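Local coordinates for protein carbamate kinase (Mycoplasma penetrans, PDB 4AXS) that probably catalyses the reversible transfer of a phosphate group between ATP and carbamate, at residues V28-G33 with F234-I239; A52-L57 with T113-E118; G75-A80 with Q104-Y109. One frame throughout, in Å; residues are numbered along the deposited sequence.

Interaction 1 (V28-G33 with F234-I239); sequences VIALGG and FALAKI. With SO4 (sulfate ion), chain B.
Leu236 reaches from its helix to strand 28-31 and divides its two methyl groups between two residues of the strand. Its CD1 packs on the methyl of Ala30, with Leu236 CD1 to Ala30 CB at 3.5 Å, while Leu236 CD2 lies 3.7 Å from CG1 of Val28. Val28 and Ala30, being two apart on an extended strand, point their side chains to the same side, toward the helix; Ile29 and Leu31 between and beyond them point to the other. The branch of Val28 that does the touching is the one set trans to the backbone N (chi1 172°), which brings CG1 to CD2 of the leucine, and the two side chains cross at a slant. The same Val28 CG1 also passes 3.8 Å from the carbonyl oxygen, O, of Leu236. Leu236 itself departs from the staggered leucine conformations, with chi1 at -91° and chi2 also off the staggered positions, and in this setting its fork opens along the strand, one methyl to each residue. The side-chain contacts are apolar, and the residues that make them are buried.

Beyond the strand, the chain turns through Gly32 and Gly33, where a sulfate ion is hydrogen-bonded to Lys232 NZ and lies against Gly33 N, at a distance too short to be taken at face value. A sulfate beside this glycine turn and Lys232 would be consistent with a place for a phosphate group, though the ion probably comes from the crystallisation liquor.

Strand and helix segments run nearly antiparallel, at 169°, with their axes 8.9 Å apart. Strand 27-31 is hydrogen-bonded between strands 64-68 and 247-251 in the central sheet, and helix 232-242 covers one side of it, Leu236 and Val28 both also resting on Phe248. Farther along the helix, Ile239 meets Phe190 of strand 187-190.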
loop_
_atom_site.group_PDB
_atom_site.type_symbol
_atom_site.label_atom_id
_atom_site.label_comp_id
_atom_site.label_asym_id
_atom_site.label_seq_id
_atom_site.Cartn_x
_atom_site.Cartn_y
_atom_site.Cartn_z
ATOM N N VAL A 28 1.059 -11.138 17.198
ATOM C CA VAL A 28 1.278 -11.002 15.767
ATOM C C VAL A 28 0.679 -12.183 15.040
ATOM O O VAL A 28 1.021 -13.342 15.315
ATOM C CB VAL A 28 2.765 -10.936 15.422
ATOM C CG1 VAL A 28 2.946 -10.999 13.917
ATOM C CG2 VAL A 28 3.386 -9.659 15.982
ATOM N N ILE A 29 -0.213 -11.900 14.105
ATOM C CA ILE A 29 -0.909 -12.953 13.385
ATOM C C ILE A 29 -0.552 -12.917 11.906
ATOM O O ILE A 29 -0.556 -11.859 11.297
ATOM C CB ILE A 29 -2.444 -12.840 13.562
ATOM C CG1 ILE A 29 -2.797 -12.714 15.044
ATOM C CG2 ILE A 29 -3.150 -14.055 12.971
ATOM C CD1 ILE A 29 -4.281 -12.828 15.338
ATOM N N ALA A 30 -0.248 -14.079 11.337
ATOM C CA ALA A 30 0.143 -14.173 9.937
ATOM C C ALA A 30 -0.840 -15.020 9.131
ATOM O O ALA A 30 -1.017 -16.200 9.401
ATOM C CB ALA A 30 1.555 -14.744 9.825
ATOM N N LEU A 31 -1.466 -14.414 8.127
ATOM C CA LEU A 31 -2.516 -15.078 7.345
ATOM C C LEU A 31 -2.039 -15.517 5.960
ATOM O O LEU A 31 -1.673 -14.683 5.128
ATOM C CB LEU A 31 -3.715 -14.140 7.207
ATOM C CG LEU A 31 -4.889 -14.494 6.294
ATOM C CD1 LEU A 31 -5.683 -15.657 6.825
ATOM C CD2 LEU A 31 -5.785 -13.263 6.175
ATOM N N GLY A 32 -2.040 -16.819 5.709
ATOM C CA GLY A 32 -1.544 -17.339 4.453
ATOM C C GLY A 32 -2.253 -16.767 3.241
ATOM O O GLY A 32 -3.417 -16.409 3.311
ATOM N N GLY A 33 -1.532 -16.687 2.131
ATOM C CA GLY A 33 -2.096 -16.284 0.858
ATOM C C GLY A 33 -3.192 -17.198 0.321
ATOM O O GLY A 33 -4.098 -16.727 -0.376
ATOM N N PHE A 234 8.707 -16.014 8.138
ATOM C CA PHE A 234 9.963 -15.377 8.533
ATOM C C PHE A 234 9.769 -13.870 8.722
ATOM O O PHE A 234 10.192 -13.289 9.725
ATOM C CB PHE A 234 11.024 -15.538 7.438
ATOM C CG PHE A 234 11.550 -16.939 7.265
ATOM C CD1 PHE A 234 11.368 -17.910 8.233
ATOM C CD2 PHE A 234 12.272 -17.274 6.125
ATOM C CE1 PHE A 234 11.876 -19.167 8.059
ATOM C CE2 PHE A 234 12.781 -18.556 5.957
ATOM C CZ PHE A 234 12.574 -19.495 6.925
ATOM N N ALA A 235 9.148 -13.231 7.734
ATOM C CA ALA A 235 9.017 -11.787 7.757
ATOM C C ALA A 235 8.273 -11.403 9.006
ATOM O O ALA A 235 8.737 -10.595 9.790
ATOM C CB ALA A 235 8.284 -11.265 6.495
ATOM N N LEU A 236 7.115 -12.005 9.199
ATOM C CA LEU A 236 6.252 -11.617 10.303
ATOM C C LEU A 236 6.830 -12.004 11.657
ATOM O O LEU A 236 6.469 -11.423 12.689
ATOM C CB LEU A 236 4.849 -12.184 10.106
ATOM C CG LEU A 236 4.004 -11.167 9.344
ATOM C CD1 LEU A 236 3.000 -11.848 8.428
ATOM C CD2 LEU A 236 3.312 -10.225 10.323
ATOM N N ALA A 237 7.733 -12.981 11.648
ATOM C CA ALA A 237 8.421 -13.374 12.866
ATOM C C ALA A 237 9.494 -12.333 13.232
ATOM O O ALA A 237 9.673 -12.008 14.400
ATOM C CB ALA A 237 9.012 -14.768 12.719
ATOM N N LYS A 238 10.178 -11.790 12.230
ATOM C CA LYS A 238 11.130 -10.694 12.460
ATOM C C LYS A 238 10.431 -9.462 13.014
ATOM O O LYS A 238 10.933 -8.800 13.924
ATOM C CB LYS A 238 11.871 -10.323 11.173
ATOM C CG LYS A 238 13.301 -10.858 11.098
ATOM C CD LYS A 238 14.303 -10.018 11.903
ATOM C CE LYS A 238 15.697 -10.668 11.880
ATOM N NZ LYS A 238 16.818 -9.683 11.981
ATOM N N ILE A 239 9.271 -9.165 12.440
ATOM C CA ILE A 239 8.402 -8.099 12.902
ATOM C C ILE A 239 7.868 -8.372 14.303
ATOM O O ILE A 239 7.872 -7.483 15.156
ATOM C CB ILE A 239 7.218 -7.928 11.927
ATOM C CG1 ILE A 239 7.696 -7.243 10.643
ATOM C CG2 ILE A 239 6.062 -7.160 12.580
ATOM C CD1 ILE A 239 6.618 -7.047 9.620
HETATM S S SO4 B . 1.903 -17.783 1.321
HETATM O O1 SO4 B . 2.872 -17.164 0.414
HETATM O O2 SO4 B . 0.821 -16.818 1.498
HETATM O O3 SO4 B . 1.339 -19.026 0.778
HETATM O O4 SO4 B . 2.537 -18.142 2.599
#

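Interaction 2 (A52-L57 with T113-E118)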
loop_
_atom_site.group_PDB
_atom_site.type_symbol
_atom_site.label_atom_id
_atom_site.label_comp_id
_atom_site.label_asym_id
_atom_site.label_seq_id
_atom_site.Cartn_x
_atom_site.Cartn_y
_atom_site.Cartn_z
ATOM N N ALA A 52 -12.900 -10.596 11.711
ATOM C CA ALA A 52 -13.725 -10.815 12.895
ATOM C C ALA A 52 -12.907 -11.433 14.049
ATOM O O ALA A 52 -13.005 -10.985 15.201
ATOM C CB ALA A 52 -14.935 -11.671 12.556
ATOM N N LYS A 53 -12.092 -12.443 13.740
ATOM C CA LYS A 53 -11.207 -13.010 14.755
ATOM C C LYS A 53 -10.248 -11.941 15.299
ATOM O O LYS A 53 -10.032 -11.856 16.510
ATOM C CB LYS A 53 -10.411 -14.214 14.229
ATOM C CG LYS A 53 -11.209 -15.269 13.463
ATOM C CD LYS A 53 -11.987 -16.242 14.343
ATOM C CE LYS A 53 -12.257 -17.543 13.563
ATOM N NZ LYS A 53 -13.418 -18.350 14.059
ATOM N N ILE A 54 -9.673 -11.125 14.417
ATOM C CA ILE A 54 -8.760 -10.070 14.869
ATOM C C ILE A 54 -9.486 -9.048 15.739
ATOM O O ILE A 54 -8.953 -8.585 16.748
ATOM C CB ILE A 54 -8.056 -9.349 13.695
ATOM C CG1 ILE A 54 -6.987 -10.253 13.080
ATOM C CG2 ILE A 54 -7.405 -8.068 14.181
ATOM C CD1 ILE A 54 -6.696 -9.982 11.636
ATOM N N ALA A 55 -10.708 -8.703 15.349
ATOM C CA ALA A 55 -11.504 -7.774 16.130
ATOM C C ALA A 55 -11.621 -8.261 17.573
ATOM O O ALA A 55 -11.327 -7.512 18.509
ATOM C CB ALA A 55 -12.876 -7.599 15.506
ATOM N N ALA A 56 -12.019 -9.523 17.744
ATOM C CA ALA A 56 -12.314 -10.083 19.072
ATOM C C ALA A 56 -11.152 -10.042 20.062
ATOM O O ALA A 56 -11.372 -9.940 21.268
ATOM C CB ALA A 56 -12.859 -11.501 18.956
ATOM N N LEU A 57 -9.925 -10.133 19.559
ATOM C CA LEU A 57 -8.749 -10.065 20.416
ATOM C C LEU A 57 -8.518 -8.638 20.889
ATOM O O LEU A 57 -8.115 -8.406 22.033
ATOM C CB LEU A 57 -7.507 -10.581 19.683
ATOM C CG LEU A 57 -7.505 -12.045 19.238
ATOM C CD1 LEU A 57 -6.274 -12.344 18.420
ATOM C CD2 LEU A 57 -7.593 -12.991 20.436
ATOM N N THR A 113 -10.572 -2.519 4.903
ATOM C CA THR A 113 -12.013 -2.404 5.081
ATOM C C THR A 113 -12.471 -3.374 6.169
ATOM O O THR A 113 -13.000 -2.967 7.210
ATOM C CB THR A 113 -12.790 -2.749 3.800
ATOM O OG1 THR A 113 -12.457 -1.827 2.759
ATOM C CG2 THR A 113 -14.276 -2.670 4.055
ATOM N N ALA A 114 -12.238 -4.662 5.916
ATOM C CA ALA A 114 -12.820 -5.730 6.713
ATOM C C ALA A 114 -12.517 -5.607 8.200
ATOM O O ALA A 114 -13.408 -5.767 9.044
ATOM C CB ALA A 114 -12.376 -7.069 6.187
ATOM N N ILE A 115 -11.269 -5.314 8.532
ATOM C CA ILE A 115 -10.896 -5.305 9.938
ATOM C C ILE A 115 -11.388 -4.024 10.600
ATOM O O ILE A 115 -11.754 -4.019 11.777
ATOM C CB ILE A 115 -9.385 -5.489 10.141
ATOM C CG1 ILE A 115 -9.028 -5.308 11.611
ATOM C CG2 ILE A 115 -8.616 -4.474 9.309
ATOM C CD1 ILE A 115 -7.552 -5.221 11.851
ATOM N N SER A 116 -11.388 -2.938 9.837
ATOM C CA SER A 116 -12.031 -1.707 10.276
ATOM C C SER A 116 -13.504 -2.027 10.520
ATOM O O SER A 116 -14.049 -1.739 11.588
ATOM C CB SER A 116 -11.894 -0.615 9.204
ATOM O OG SER A 116 -10.674 0.108 9.323
ATOM N N ASN A 117 -14.136 -2.644 9.527
ATOM C CA ASN A 117 -15.547 -2.978 9.614
ATOM C C ASN A 117 -15.878 -3.805 10.857
ATOM O O ASN A 117 -16.781 -3.447 11.618
ATOM C CB ASN A 117 -16.001 -3.703 8.353
ATOM C CG ASN A 117 -16.486 -2.753 7.285
ATOM O OD1 ASN A 117 -16.492 -1.535 7.482
ATOM N ND2 ASN A 117 -16.907 -3.300 6.145
ATOM N N GLU A 118 -15.144 -4.899 11.064
ATOM C CA GLU A 118 -15.383 -5.766 12.216
ATOM C C GLU A 118 -15.221 -5.031 13.543
ATOM O O GLU A 118 -16.034 -5.197 14.448
ATOM C CB GLU A 118 -14.468 -6.996 12.190
ATOM C CG GLU A 118 -14.708 -7.932 11.023
ATOM C CD GLU A 118 -16.146 -8.392 10.934
ATOM O OE1 GLU A 118 -16.790 -8.496 11.998
ATOM O OE2 GLU A 118 -16.633 -8.644 9.806
#
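Glu118 lays the aliphatic part of its side chain against Ala52 and Ala55, and it has the most surface buried by this helix pair. Its CB meets the methyl of Ala55, Glu118 CB to Ala55 CB at 3.7 Å, and the next carbon, Glu118 CG, comes up to the backbone of Ala52, 3.3 Å from Ala52 N. The chain then bends at chi2 (-55°), which folds the carboxylate back alongside the other alanine: Glu118 OE1 is 3.7 Å from Ala52 CB. Most of this contact is made by the carbon atoms of the acid, with OE1 adding van der Waals contact to the Ala52 methyl. Its other oxygen, OE2, has a long, weak ion pair with Lys121, farther along the same helix.

Ile115, one turn before Glu118, provides the second most covered surface. Its CG1 stands opposite the backbone N (chi1 173°), so the ethyl arm extends across to Ile54, and Ile115 CD1 ends 3.7 Å from Ile54 CG2. Around this point Ile54 also rests on Val64 and Val66, and Ile115 on Val128, so the isoleucine pair packs on strand 64-68, an outer strand of the central sheet, and on strand 128-130.

The alanines are consistent with the close approach of the helices: the segment axes come to 8.4 Å and cross at -45°, and Ala52 CA lies 5.4 Å from Glu118 CA. On another side of segment 113-118, Thr113 and Asn117 hydrogen-bond to Gln134 and Tyr223 of the second subunit. Alanines facing a glutamate, beside an isoleucine pair, make up this close helix-helix packing, here within the helical layer that covers the central sheet of the alpha/beta/alpha amino acid kinase fold.

Interaction 3 (G75-A80 with Q104-Y109); sequences GMIFNA and QGYIGY
Met76 presents its terminal methyl to the ring of Tyr106, the two side chains crossing at about a right angle. Met76 CE comes to 3.5 Å from Tyr106 CE2 and 3.9 Å from Tyr106 CZ, at the phenol end of the ring. Ile77, the next residue on helix 71-83, meets the same ring nearer its root, with Ile77 CD1 4.1 Å from Tyr106 CD2. Both methyls approach the ring obliquely. Tyr106 CG lies roughly opposite its backbone N (chi1 163°), which swings the ring out from helix 96-121, while a bend at chi3 of Met76 (110°) turns its methyl to the ring.

The backbones stay well apart, Ile77 CA and Tyr106 CA being the nearest alpha carbons at 9.6 Å, so side-chain ends alone bridge the two helical segments. Tyr106 also touches Pro40 and Gln43 of helix 40-46, its ring meets that of His110, and Met102 of the second subunit packs on it, as Phe81 of that subunit does on Ile77. The chemistry is that of dispersion between methyl groups and an aromatic ring: a modest, non-directional contact, one of several side-chain contacts near the subunit interface.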
loop_
_atom_site.group_PDB
_atom_site.type_symbol
_atom_site.label_atom_id
_atom_site.label_comp_id
_atom_site.label_asym_id
_atom_site.label_seq_id
_atom_site.Cartn_x
_atom_site.Cartn_y
_atom_site.Cartn_z
ATOM N N GLY A 75 1.184 -13.750 -7.901
ATOM C CA GLY A 75 1.173 -14.541 -9.116
ATOM C C GLY A 75 0.074 -14.147 -10.094
ATOM O O GLY A 75 0.326 -14.044 -11.283
ATOM N N MET A 76 -1.135 -13.931 -9.627
ATOM C CA MET A 76 -2.217 -13.578 -10.508
ATOM C C MET A 76 -1.972 -12.289 -11.217
ATOM O O MET A 76 -2.378 -12.108 -12.346
ATOM C CB MET A 76 -3.506 -13.431 -9.737
ATOM C CG MET A 76 -4.418 -12.350 -10.251
ATOM S SD MET A 76 -5.955 -12.316 -9.333
ATOM C CE MET A 76 -5.747 -10.794 -8.451
ATOM N N ILE A 77 -1.307 -11.385 -10.533
ATOM C CA ILE A 77 -1.111 -10.058 -11.017
ATOM C C ILE A 77 0.037 -10.046 -11.955
ATOM O O ILE A 77 0.046 -9.310 -12.889
ATOM C CB ILE A 77 -0.796 -9.083 -9.872
ATOM C CG1 ILE A 77 -2.059 -8.721 -9.098
ATOM C CG2 ILE A 77 -0.146 -7.847 -10.419
ATOM C CD1 ILE A 77 -1.835 -8.223 -7.695
ATOM N N PHE A 78 1.026 -10.862 -11.679
ATOM C CA PHE A 78 2.238 -10.885 -12.461
ATOM C C PHE A 78 2.075 -11.630 -13.784
ATOM O O PHE A 78 2.583 -11.216 -14.806
ATOM C CB PHE A 78 3.343 -11.501 -11.632
ATOM C CG PHE A 78 4.640 -11.584 -12.334
ATOM C CD1 PHE A 78 5.505 -10.524 -12.326
ATOM C CD2 PHE A 78 5.000 -12.731 -12.989
ATOM C CE1 PHE A 78 6.711 -10.603 -12.961
ATOM C CE2 PHE A 78 6.197 -12.825 -13.620
ATOM C CZ PHE A 78 7.057 -11.756 -13.606
ATOM N N ASN A 79 1.353 -12.730 -13.731
ATOM C CA ASN A 79 0.955 -13.483 -14.896
ATOM C C ASN A 79 0.266 -12.575 -15.900
ATOM O O ASN A 79 0.776 -12.276 -16.948
ATOM C CB ASN A 79 -0.037 -14.547 -14.488
ATOM C CG ASN A 79 0.635 -15.782 -13.951
ATOM O OD1 ASN A 79 1.823 -15.921 -14.051
ATOM N ND2 ASN A 79 -0.125 -16.684 -13.412
ATOM N N ALA A 80 -0.918 -12.152 -15.501
ATOM C CA ALA A 80 -1.714 -11.149 -16.165
ATOM C C ALA A 80 -1.002 -10.051 -16.958
ATOM O O ALA A 80 -1.525 -9.602 -17.947
ATOM C CB ALA A 80 -2.656 -10.521 -15.170
ATOM N N GLN A 104 0.341 -6.004 -2.429
ATOM C CA GLN A 104 0.141 -5.434 -1.095
ATOM C C GLN A 104 -1.042 -4.470 -1.037
ATOM O O GLN A 104 -1.848 -4.523 -0.110
ATOM C CB GLN A 104 1.399 -4.719 -0.604
ATOM C CG GLN A 104 2.494 -5.658 -0.114
ATOM C CD GLN A 104 3.676 -4.929 0.480
ATOM O OE1 GLN A 104 3.538 -4.147 1.410
ATOM N NE2 GLN A 104 4.852 -5.210 -0.036
ATOM N N GLY A 105 -1.146 -3.592 -2.033
ATOM C CA GLY A 105 -2.211 -2.613 -2.051
ATOM C C GLY A 105 -3.525 -3.244 -2.453
ATOM O O GLY A 105 -4.615 -2.773 -2.083
ATOM N N TYR A 106 -3.430 -4.323 -3.219
ATOM C CA TYR A 106 -4.623 -5.072 -3.565
ATOM C C TYR A 106 -5.145 -5.745 -2.293
ATOM O O TYR A 106 -6.305 -5.573 -1.916
ATOM C CB TYR A 106 -4.315 -6.065 -4.684
ATOM C CG TYR A 106 -5.340 -7.168 -4.875
ATOM C CD1 TYR A 106 -6.698 -6.875 -4.960
ATOM C CD2 TYR A 106 -4.936 -8.509 -4.993
ATOM C CE1 TYR A 106 -7.634 -7.881 -5.143
ATOM C CE2 TYR A 106 -5.859 -9.512 -5.178
ATOM C CZ TYR A 106 -7.211 -9.193 -5.252
ATOM O OH TYR A 106 -8.145 -10.187 -5.434
ATOM N N ILE A 107 -4.278 -6.452 -1.587
ATOM C CA ILE A 107 -4.716 -7.127 -0.378
ATOM C C ILE A 107 -4.960 -6.165 0.791
ATOM O O ILE A 107 -5.904 -6.340 1.562
ATOM C CB ILE A 107 -3.720 -8.235 0.046
ATOM C CG1 ILE A 107 -3.594 -9.293 -1.059
ATOM C CG2 ILE A 107 -4.164 -8.869 1.357
ATOM C CD1 ILE A 107 -2.240 -9.943 -1.132
ATOM N N GLY A 108 -4.107 -5.156 0.932
ATOM C CA GLY A 108 -4.223 -4.259 2.065
ATOM C C GLY A 108 -5.566 -3.557 2.043
ATOM O O GLY A 108 -6.169 -3.269 3.078
ATOM N N TYR A 109 -6.042 -3.290 0.839
ATOM C CA TYR A 109 -7.347 -2.696 0.667
ATOM C C TYR A 109 -8.451 -3.567 1.272
ATOM O O TYR A 109 -9.262 -3.091 2.085
ATOM C CB TYR A 109 -7.591 -2.419 -0.817
ATOM C CG TYR A 109 -9.034 -2.246 -1.199
ATOM C CD1 TYR A 109 -9.874 -1.404 -0.478
ATOM C CD2 TYR A 109 -9.552 -2.901 -2.304
ATOM C CE1 TYR A 109 -11.209 -1.234 -0.847
ATOM C CE2 TYR A 109 -10.868 -2.738 -2.682
ATOM C CZ TYR A 109 -11.691 -1.911 -1.954
ATOM O OH TYR A 109 -12.997 -1.769 -2.338
#

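Overall arrangement
From the N terminus the chain first lays down strand 27-31, which opens interaction 1, then helix 48-59, which opens interaction 2. After strand 64-68 comes helix 71-83, and the long helix 96-121 returns to it, closing interaction 3 as the innermost loop. Further along that same helix, residues 113-118 close interaction 2 around it. Only after most of the second sheet has been formed does helix 232-242 come back to the first strand and close interaction 1, within which both others nest. Interactions 2 and 3 share helix 96-121 and lie beside the second subunit; interaction 1 is near the chain centre and touches interaction 2 where Ile29 packs on Leu57.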